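Local coordinates for protein triacylglycerol lipase (PDB 3O0D) that probably hydrolyses the ester bonds of triacylglycerols, as an extracellular, glycosylated yeast lipase of the alpha/beta-hydrolase fold, at residues 189-194 with 241-246; 100-105 with 236-241; 74-79 with 152-157. One frame throughout, in Å; residues are numbered along the deposited sequence. Where two conformers were deposited one is given.

Interaction 1 of 3, residues 189-194 with 241-246; sequences QPIVGN and YQHCSG. With K (potassium ion), chain N.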
loop_
_atom_site.group_PDB
_atom_site.type_symbol
_atom_site.label_atom_id
_atom_site.label_comp_id
_atom_site.label_asym_id
_atom_site.label_seq_id
_atom_site.Cartn_x
_atom_site.Cartn_y
_atom_site.Cartn_z
ATOM N N GLN A 189 -3.242 1.501 -4.707
ATOM C CA GLN A 189 -3.761 2.263 -3.541
ATOM C C GLN A 189 -4.593 3.458 -3.904
ATOM O O GLN A 189 -4.190 4.308 -4.677
ATOM C CB GLN A 189 -2.536 2.739 -2.759
ATOM C CG GLN A 189 -2.895 3.585 -1.421
ATOM C CD GLN A 189 -1.885 4.681 -1.298
ATOM O OE1 GLN A 189 -0.677 4.379 -1.308
ATOM N NE2 GLN A 189 -2.332 5.943 -1.295
ATOM N N PRO A 190 -5.805 3.593 -3.309
ATOM C CA PRO A 190 -6.660 4.739 -3.618
ATOM C C PRO A 190 -6.097 6.031 -2.972
ATOM O O PRO A 190 -5.150 5.922 -2.104
ATOM C CB PRO A 190 -8.027 4.314 -2.991
ATOM C CG PRO A 190 -7.667 3.397 -1.807
ATOM C CD PRO A 190 -6.349 2.649 -2.339
ATOM N N ILE A 191 -6.558 7.220 -3.398
ATOM C CA ILE A 191 -6.107 8.468 -2.800
ATOM C C ILE A 191 -6.623 8.565 -1.342
ATOM O O ILE A 191 -7.818 8.377 -1.107
ATOM C CB ILE A 191 -6.657 9.636 -3.610
ATOM C CG1 ILE A 191 -6.278 9.520 -5.068
ATOM C CG2 ILE A 191 -6.029 10.989 -3.078
ATOM C CD1 ILE A 191 -7.112 10.434 -5.986
ATOM N N VAL A 192 -5.738 8.808 -0.394
ATOM C CA VAL A 192 -6.061 8.692 1.006
ATOM C C VAL A 192 -6.626 10.014 1.629
ATOM O O VAL A 192 -7.550 9.972 2.508
ATOM C CB VAL A 192 -4.798 8.127 1.749
ATOM C CG1 VAL A 192 -4.965 8.228 3.216
ATOM C CG2 VAL A 192 -4.644 6.559 1.340
ATOM N N GLY A 193 -6.057 11.124 1.246
ATOM C CA GLY A 193 -6.383 12.421 1.918
ATOM C C GLY A 193 -6.298 13.641 1.052
ATOM O O GLY A 193 -6.225 13.587 -0.169
ATOM N N ASN A 194 -6.230 14.794 1.707
ATOM C CA ASN A 194 -6.220 16.035 1.009
ATOM C C ASN A 194 -4.828 16.622 0.744
ATOM O O ASN A 194 -3.826 15.941 0.954
ATOM C CB ASN A 194 -7.146 16.991 1.839
ATOM C CG ASN A 194 -6.436 17.486 3.093
ATOM O OD1 ASN A 194 -5.495 16.838 3.585
ATOM N ND2 ASN A 194 -6.861 18.671 3.611
ATOM N N TYR A 241 -9.140 15.764 -2.724
ATOM C CA TYR A 241 -8.257 14.563 -2.571
ATOM C C TYR A 241 -7.089 14.711 -3.518
ATOM O O TYR A 241 -7.271 15.070 -4.697
ATOM C CB TYR A 241 -8.983 13.289 -2.982
ATOM C CG TYR A 241 -9.889 12.773 -1.928
ATOM C CD1 TYR A 241 -11.229 13.204 -1.859
ATOM C CD2 TYR A 241 -9.439 11.877 -0.965
ATOM C CE1 TYR A 241 -12.078 12.739 -0.859
ATOM C CE2 TYR A 241 -10.292 11.424 0.044
ATOM C CZ TYR A 241 -11.601 11.862 0.091
ATOM O OH TYR A 241 -12.412 11.398 1.105
ATOM N N GLN A 242 -5.893 14.363 -3.048
ATOM C CA GLN A 242 -4.777 14.262 -3.966
ATOM C C GLN A 242 -3.753 13.266 -3.346
ATOM O O GLN A 242 -3.639 13.136 -2.157
ATOM C CB GLN A 242 -4.120 15.602 -4.258
ATOM C CG GLN A 242 -3.438 16.245 -3.112
ATOM C CD GLN A 242 -2.724 17.575 -3.505
ATOM O OE1 GLN A 242 -3.346 18.498 -4.029
ATOM N NE2 GLN A 242 -1.430 17.660 -3.238
ATOM N N HIS A 243 -2.989 12.605 -4.214
ATOM C CA HIS A 243 -1.995 11.705 -3.742
ATOM C C HIS A 243 -0.733 12.433 -3.236
ATOM O O HIS A 243 -0.411 13.559 -3.661
ATOM C CB HIS A 243 -1.513 10.835 -4.924
ATOM C CG HIS A 243 -2.314 9.543 -5.156
ATOM N ND1 HIS A 243 -2.513 8.566 -4.221
ATOM C CD2 HIS A 243 -2.903 9.100 -6.300
ATOM C CE1 HIS A 243 -3.172 7.543 -4.778
ATOM N NE2 HIS A 243 -3.429 7.854 -6.044
ATOM N N CYS A 244 -0.037 11.734 -2.363
ATOM C CA CYS A 244 1.366 12.042 -2.121
ATOM C C CYS A 244 2.210 11.606 -3.318
ATOM O O CYS A 244 1.718 10.928 -4.262
ATOM C CB CYS A 244 1.802 11.314 -0.842
ATOM S SG CYS A 244 1.896 9.490 -0.969
ATOM N N SER A 245 3.459 12.035 -3.311
ATOM C CA SER A 245 4.403 11.601 -4.395
ATOM C C SER A 245 4.809 10.135 -4.199
ATOM O O SER A 245 4.626 9.533 -3.152
ATOM C CB SER A 245 5.676 12.429 -4.367
ATOM O OG SER A 245 5.264 13.780 -4.579
ATOM N N GLY A 246 5.504 9.623 -5.224
ATOM C CA GLY A 246 6.081 8.316 -5.028
ATOM C C GLY A 246 5.554 7.189 -5.962
ATOM O O GLY A 246 5.797 6.025 -5.701
HETATM K K K N . -1.899 9.069 -1.232
HETATM O O HOH W 1 -3.522 11.467 -0.113
#

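Interaction 2 of 3, residues 100-105 with 236-241; sequences IMQAPL and PFWDGY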
loop_
_atom_site.group_PDB
_atom_site.type_symbol
_atom_site.label_atom_id
_atom_site.label_comp_id
_atom_site.label_asym_id
_atom_site.label_seq_id
_atom_site.Cartn_x
_atom_site.Cartn_y
_atom_site.Cartn_z
ATOM N N ILE A 100 -18.174 5.947 -4.986
ATOM C CA ILE A 100 -19.526 6.548 -4.973
ATOM C C ILE A 100 -19.917 7.265 -3.668
ATOM O O ILE A 100 -20.647 8.262 -3.703
ATOM C CB ILE A 100 -20.626 5.424 -5.273
ATOM C CG1 ILE A 100 -20.313 4.563 -6.524
ATOM C CG2 ILE A 100 -22.024 5.999 -5.369
ATOM C CD1 ILE A 100 -20.140 5.392 -7.849
ATOM N N MET A 101 -19.472 6.747 -2.521
ATOM C CA MET A 101 -19.800 7.316 -1.209
ATOM C C MET A 101 -18.833 8.444 -0.781
ATOM O O MET A 101 -17.589 8.268 -0.748
ATOM C CB MET A 101 -19.866 6.196 -0.154
ATOM C CG MET A 101 -20.840 5.003 -0.470
ATOM S SD MET A 101 -22.641 5.341 -0.320
ATOM C CE MET A 101 -23.009 6.377 -1.755
ATOM N N GLN A 102 -19.400 9.603 -0.429
ATOM C CA GLN A 102 -18.612 10.793 -0.031
ATOM C C GLN A 102 -18.143 10.858 1.470
ATOM O O GLN A 102 -18.802 11.499 2.284
ATOM C CB GLN A 102 -19.455 12.047 -0.334
ATOM C CG GLN A 102 -18.724 13.127 -1.059
ATOM C CD GLN A 102 -19.183 13.233 -2.503
ATOM O OE1 GLN A 102 -19.473 12.232 -3.160
ATOM N NE2 GLN A 102 -19.250 14.458 -3.004
ATOM N N ALA A 103 -17.010 10.259 1.850
ATOM C CA ALA A 103 -16.559 10.410 3.254
ATOM C C ALA A 103 -16.356 11.909 3.739
ATOM O O ALA A 103 -15.836 12.750 3.006
ATOM C CB ALA A 103 -15.297 9.520 3.549
ATOM N N PRO A 104 -16.827 12.250 4.961
ATOM C CA PRO A 104 -16.294 13.480 5.575
ATOM C C PRO A 104 -14.791 13.288 5.857
ATOM O O PRO A 104 -14.385 12.300 6.480
ATOM C CB PRO A 104 -17.036 13.539 6.914
ATOM C CG PRO A 104 -17.256 12.079 7.271
ATOM C CD PRO A 104 -17.605 11.439 5.925
ATOM N N LEU A 105 -13.957 14.223 5.415
ATOM C CA LEU A 105 -12.518 14.102 5.726
ATOM C C LEU A 105 -12.228 14.444 7.199
ATOM O O LEU A 105 -12.700 15.473 7.695
ATOM C CB LEU A 105 -11.711 14.922 4.733
ATOM C CG LEU A 105 -11.625 14.108 3.417
ATOM C CD1 LEU A 105 -12.532 14.703 2.339
ATOM C CD2 LEU A 105 -10.170 14.067 2.909
ATOM N N PRO A 236 -10.719 8.181 -4.337
ATOM C CA PRO A 236 -11.863 8.993 -4.720
ATOM C C PRO A 236 -11.301 10.281 -5.347
ATOM O O PRO A 236 -10.173 10.742 -5.009
ATOM C CB PRO A 236 -12.529 9.338 -3.369
ATOM C CG PRO A 236 -11.672 8.822 -2.318
ATOM C CD PRO A 236 -10.406 8.172 -2.886
ATOM N N PHE A 237 -12.028 10.853 -6.258
ATOM C CA PHE A 237 -11.557 12.106 -6.855
ATOM C C PHE A 237 -12.259 13.417 -6.406
ATOM O O PHE A 237 -12.016 14.489 -6.991
ATOM C CB PHE A 237 -11.661 11.998 -8.368
ATOM C CG PHE A 237 -12.951 11.403 -8.838
ATOM C CD1 PHE A 237 -12.956 10.324 -9.714
ATOM C CD2 PHE A 237 -14.162 11.954 -8.445
ATOM C CE1 PHE A 237 -14.133 9.802 -10.192
ATOM C CE2 PHE A 237 -15.346 11.411 -8.915
ATOM C CZ PHE A 237 -15.313 10.344 -9.791
ATOM N N TRP A 238 -13.106 13.356 -5.386
ATOM C CA TRP A 238 -13.743 14.569 -4.905
ATOM C C TRP A 238 -12.573 15.581 -4.927
ATOM O O TRP A 238 -11.530 15.383 -4.271
ATOM C CB TRP A 238 -14.336 14.360 -3.492
ATOM C CG TRP A 238 -14.960 12.973 -3.299
ATOM C CD1 TRP A 238 -14.726 12.045 -2.288
ATOM C CD2 TRP A 238 -15.877 12.338 -4.192
ATOM N NE1 TRP A 238 -15.488 10.895 -2.494
ATOM C CE2 TRP A 238 -16.173 11.050 -3.670
ATOM C CE3 TRP A 238 -16.502 12.750 -5.366
ATOM C CZ2 TRP A 238 -17.053 10.180 -4.304
ATOM C CZ3 TRP A 238 -17.373 11.885 -5.985
ATOM C CH2 TRP A 238 -17.639 10.619 -5.459
ATOM N N ASP A 239 -12.698 16.646 -5.688
ATOM C CA ASP A 239 -11.703 17.670 -5.554
ATOM C C ASP A 239 -11.410 17.847 -4.066
ATOM O O ASP A 239 -12.268 17.684 -3.233
ATOM C CB ASP A 239 -12.209 18.966 -6.122
ATOM C CG ASP A 239 -13.329 19.497 -5.349
ATOM O OD1 ASP A 239 -13.104 19.836 -4.184
ATOM O OD2 ASP A 239 -14.430 19.529 -5.867
ATOM N N GLY A 240 -10.199 18.208 -3.734
ATOM C CA GLY A 240 -9.767 18.119 -2.346
ATOM C C GLY A 240 -8.790 16.932 -2.197
ATOM O O GLY A 240 -7.728 17.100 -1.614
ATOM N N TYR A 241 -9.140 15.764 -2.724
ATOM C CA TYR A 241 -8.257 14.563 -2.571
ATOM C C TYR A 241 -7.089 14.711 -3.518
ATOM O O TYR A 241 -7.271 15.070 -4.697
ATOM C CB TYR A 241 -8.983 13.289 -2.982
ATOM C CG TYR A 241 -9.889 12.773 -1.928
ATOM C CD1 TYR A 241 -11.229 13.204 -1.859
ATOM C CD2 TYR A 241 -9.439 11.877 -0.965
ATOM C CE1 TYR A 241 -12.078 12.739 -0.859
ATOM C CE2 TYR A 241 -10.292 11.424 0.044
ATOM C CZ TYR A 241 -11.601 11.862 0.091
ATOM O OH TYR A 241 -12.412 11.398 1.105
#

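Interaction 3 of 3, residues 74-79 with 152-157; sequences VDHASK and PDYQIA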
loop_
_atom_site.group_PDB
_atom_site.type_symbol
_atom_site.label_atom_id
_atom_site.label_comp_id
_atom_site.label_asym_id
_atom_site.label_seq_id
_atom_site.Cartn_x
_atom_site.Cartn_y
_atom_site.Cartn_z
ATOM N N VAL A 74 7.909 -12.718 9.967
ATOM C CA VAL A 74 9.332 -12.318 10.179
ATOM C C VAL A 74 10.154 -13.094 9.124
ATOM O O VAL A 74 10.058 -14.317 9.037
ATOM C CB VAL A 74 9.792 -12.721 11.567
ATOM C CG1 VAL A 74 11.307 -12.325 11.705
ATOM C CG2 VAL A 74 8.967 -11.929 12.609
ATOM N N ASP A 75 10.981 -12.361 8.378
ATOM C CA ASP A 75 11.802 -12.988 7.286
ATOM C C ASP A 75 13.249 -12.851 7.882
ATOM O O ASP A 75 13.836 -11.753 7.947
ATOM C CB ASP A 75 11.671 -12.166 6.065
ATOM C CG ASP A 75 12.418 -12.775 4.861
ATOM O OD1 ASP A 75 13.451 -13.430 5.118
ATOM O OD2 ASP A 75 11.984 -12.571 3.704
ATOM N N HIS A 76 13.730 -13.996 8.317
ATOM C CA HIS A 76 15.082 -14.134 8.880
ATOM C C HIS A 76 16.101 -14.128 7.772
ATOM O O HIS A 76 17.320 -14.005 8.078
ATOM C CB HIS A 76 15.124 -15.471 9.615
ATOM C CG HIS A 76 14.211 -15.521 10.801
ATOM N ND1 HIS A 76 14.413 -14.733 11.919
ATOM C CD2 HIS A 76 13.059 -16.191 11.016
ATOM C CE1 HIS A 76 13.428 -14.936 12.790
ATOM N NE2 HIS A 76 12.611 -15.841 12.276
ATOM N N ALA A 77 15.699 -14.317 6.507
ATOM C CA ALA A 77 16.731 -14.235 5.408
ATOM C C ALA A 77 16.968 -12.799 5.071
ATOM O O ALA A 77 18.111 -12.364 4.856
ATOM C CB ALA A 77 16.305 -15.010 4.178
ATOM N N SER A 78 15.933 -11.997 4.983
ATOM C CA SER A 78 16.117 -10.592 4.629
ATOM C C SER A 78 16.245 -9.693 5.873
ATOM O O SER A 78 16.560 -8.483 5.689
ATOM C CB SER A 78 14.931 -10.095 3.730
ATOM O OG SER A 78 13.765 -10.100 4.560
ATOM N N LYS A 79 16.075 -10.285 7.049
ATOM C CA LYS A 79 16.057 -9.508 8.344
ATOM C C LYS A 79 15.028 -8.397 8.351
ATOM O O LYS A 79 15.321 -7.188 8.523
ATOM C CB LYS A 79 17.477 -8.898 8.592
ATOM C CG LYS A 79 18.529 -9.950 9.076
ATOM C CD LYS A 79 18.766 -10.924 8.004
ATOM C CE LYS A 79 19.897 -12.038 8.249
ATOM N NZ LYS A 79 20.259 -12.684 6.928
ATOM N N PRO A 152 15.029 -6.473 17.155
ATOM C CA PRO A 152 15.067 -4.989 17.140
ATOM C C PRO A 152 15.918 -4.366 16.053
ATOM O O PRO A 152 15.763 -3.184 15.717
ATOM C CB PRO A 152 15.736 -4.649 18.509
ATOM C CG PRO A 152 16.242 -5.878 18.996
ATOM C CD PRO A 152 15.648 -7.071 18.327
ATOM N N ASP A 153 16.759 -5.200 15.416
ATOM C CA ASP A 153 17.510 -4.659 14.300
ATOM C C ASP A 153 16.950 -5.084 12.911
ATOM O O ASP A 153 17.499 -4.719 11.905
ATOM C CB ASP A 153 19.030 -4.882 14.440
ATOM C CG ASP A 153 19.489 -6.273 14.242
ATOM O OD1 ASP A 153 18.690 -7.179 13.937
ATOM O OD2 ASP A 153 20.738 -6.472 14.420
ATOM N N TYR A 154 15.796 -5.763 12.914
ATOM C CA TYR A 154 15.098 -6.011 11.574
ATOM C C TYR A 154 14.386 -4.777 11.049
ATOM O O TYR A 154 13.868 -3.974 11.837
ATOM C CB TYR A 154 14.142 -7.225 11.690
ATOM C CG TYR A 154 14.764 -8.602 11.756
ATOM C CD1 TYR A 154 16.129 -8.834 12.196
ATOM C CD2 TYR A 154 14.008 -9.696 11.394
ATOM C CE1 TYR A 154 16.640 -10.134 12.275
ATOM C CE2 TYR A 154 14.488 -10.966 11.518
ATOM C CZ TYR A 154 15.837 -11.197 11.890
ATOM O OH TYR A 154 16.193 -12.496 11.914
ATOM N N GLN A 155 14.360 -4.610 9.743
ATOM C CA GLN A 155 13.691 -3.474 9.074
ATOM C C GLN A 155 12.199 -3.857 9.044
ATOM O O GLN A 155 11.864 -5.001 8.691
ATOM C CB GLN A 155 14.127 -3.347 7.596
ATOM C CG GLN A 155 13.424 -2.212 6.869
ATOM C CD GLN A 155 13.790 -2.088 5.396
ATOM O OE1 GLN A 155 13.797 -3.086 4.651
ATOM N NE2 GLN A 155 14.092 -0.873 4.970
ATOM N N ILE A 156 11.323 -2.909 9.359
ATOM C CA ILE A 156 9.860 -3.097 9.286
ATOM C C ILE A 156 9.419 -2.704 7.892
ATOM O O ILE A 156 9.775 -1.629 7.415
ATOM C CB ILE A 156 9.208 -2.139 10.297
ATOM C CG1 ILE A 156 9.652 -2.491 11.720
ATOM C CG2 ILE A 156 7.651 -2.129 10.162
ATOM C CD1 ILE A 156 9.531 -1.298 12.707
ATOM N N ALA A 157 8.628 -3.573 7.245
ATOM C CA ALA A 157 8.091 -3.278 5.910
ATOM C C ALA A 157 6.567 -3.494 5.933
ATOM O O ALA A 157 6.134 -4.582 6.396
ATOM C CB ALA A 157 8.689 -4.255 4.844
#

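Interaction 1 of 3, residues 189-194 with 241-246
Two loop segments without regular secondary structure pass close to each other, their CA atoms approaching to 5.3 Å at Ile191 and His243 and to 4.4 Å at Asn194 and Tyr241. One direct hydrogen bond joins the backbones: Gln242 N donates to Gly193 O at 3.0 Å, reaching the oxygen nearly along its C=O axis. A water makes a second link, accepting from Gly193 N and donating to Gln242 O at 2.6 Å; the same water touches a potassium ion. Ile191 packs with both of its branches. Its CG1, anti to the carbonyl carbon, lies over one face of the His243 imidazole, 3.6 Å from the ring centroid and 15° off the normal, a CH-pi contact offset toward the rim. CG2, anti to the backbone N, instead presses on the Gln242 backbone, 3.2 Å from its C atom, and rests against CB of Tyr241. With chi1 at -89°, the imidazole of His243 stands edge-on to the potassium, which lies in the ring plane 3.1 Å from ND1. The side-chain amide of Gln189 reaches the ion as well, its plane turned 73° from the imidazole. The other ring nitrogen, NE2, is hydrogen-bonded to Pro233 O, while helix 195-206 packs on the neighbouring Cys244. Since a carbonyl only accepts, NE2 probably carries the proton, which would leave ND1 unprotonated and suited to face a cation; ring, amide and water together bind the potassium at rather long distances in a buried contact between the two loops.

Interaction 2 of 3, residues 100-105 with 236-241
At the surface of the alpha/beta-hydrolase fold, the connection that leaves helix 91-100 meets the long loop running from strand 222-227 to strand 247-250. No hydrogen bond crosses between 100-105 and 236-241; the contact is made by two aromatic side chains and what lies against them. The larger share belongs to Trp238 and Gln102, whose amide is laid over one face of the indole in a stacked arrangement with the planes 24° apart. Bent at chi2 (108°), the Gln102 chain places CG above the five-membered ring, 4.1 Å from its centroid in a CH-pi contact, and carries the amide out over the six-membered ring. There OE1 comes within 3.4 Å of Trp238 CH2. Trp238 NE1 lies 3.8 Å from Met101 O, with no hydrogen bond between them.

Further along, Leu105 meets the outer end of Tyr241. Its CD1 touches the phenol oxygen, OH of Tyr241, at 3.5 Å, and CD2 lies off-centre above the ring, 4.2 Å from the centroid. Pro236, which follows a cis peptide bond, sets CG against the opposite face of that ring, so the phenol is sandwiched between proline and leucine. His126 of strand 124-126 touches Ala103, Pro236 and Tyr241, so this short strand joins the cluster. The loop is folded back by a beta turn in which Gly240 adopts a positive phi of 107°, and the turn is closed by Tyr241 N donating to Trp238 O at 2.9 Å.

Interaction 3 of 3, residues 74-79 with 152-157
Asp75 OD1 takes two backbone N-H groups: a good bond from Ser78 N at 2.9 Å, met from above the carboxylate plane, and a weak one from Ala77 N. This Asx motif shapes the turn of the hairpin between strands 68-75 and 80-87, and the other carboxylate oxygen is held by Tyr82. The turn receives Tyr154, which precedes strand 155-161. Lys79, at left-handed backbone angles, lays its CA over the centre of the phenol face, 3.6 Å from the centroid, in a CH-pi contact. Its CG continues along the same ring before bending at chi2 (66°), and NZ returns to bond Ala77 O. Val74 CG1 approaches the ring edge at Tyr154 CE2, 3.5 Å away. At the tip, Tyr154 OH and His76 ND1 share a hydrogen bond of 2.9 Å, near the imidazole plane. Beside the ring, Gln155 N donates to Lys79 O at 3.0 Å, in the carbonyl plane and on a lone pair. An alanine in place of Tyr154 would remove the phenol, and would probably leave Lys79 and Val74 less well packed and His76 ND1 without this partner. Glu54 binds His76 NE2, so the carboxylate may favour a proton on NE2 and polarise the imidazole that meets the tyrosine hydroxyl.

Overall arrangement
Interactions 1 and 2 form one continuous patch, with centres 11 Å apart: they share Tyr241, and Ile191 of the first touches Pro236 of the second. Interaction 3 lies across the chain's centre, about 28 Å from interaction 1 and 36 Å from interaction 2, between centres. Along the chain, interaction 2 crosses both others, while 3 closes before 1 opens. Interactions 1 and 2 join loops at one end of the central mixed sheet, interaction 3 the ends of its strands 68-75 and 155-161; the latter strand runs toward the probable nucleophile elbow, near Pro190 of interaction 1. The contacts thus tie together remote parts of the chain at two sides of the fold.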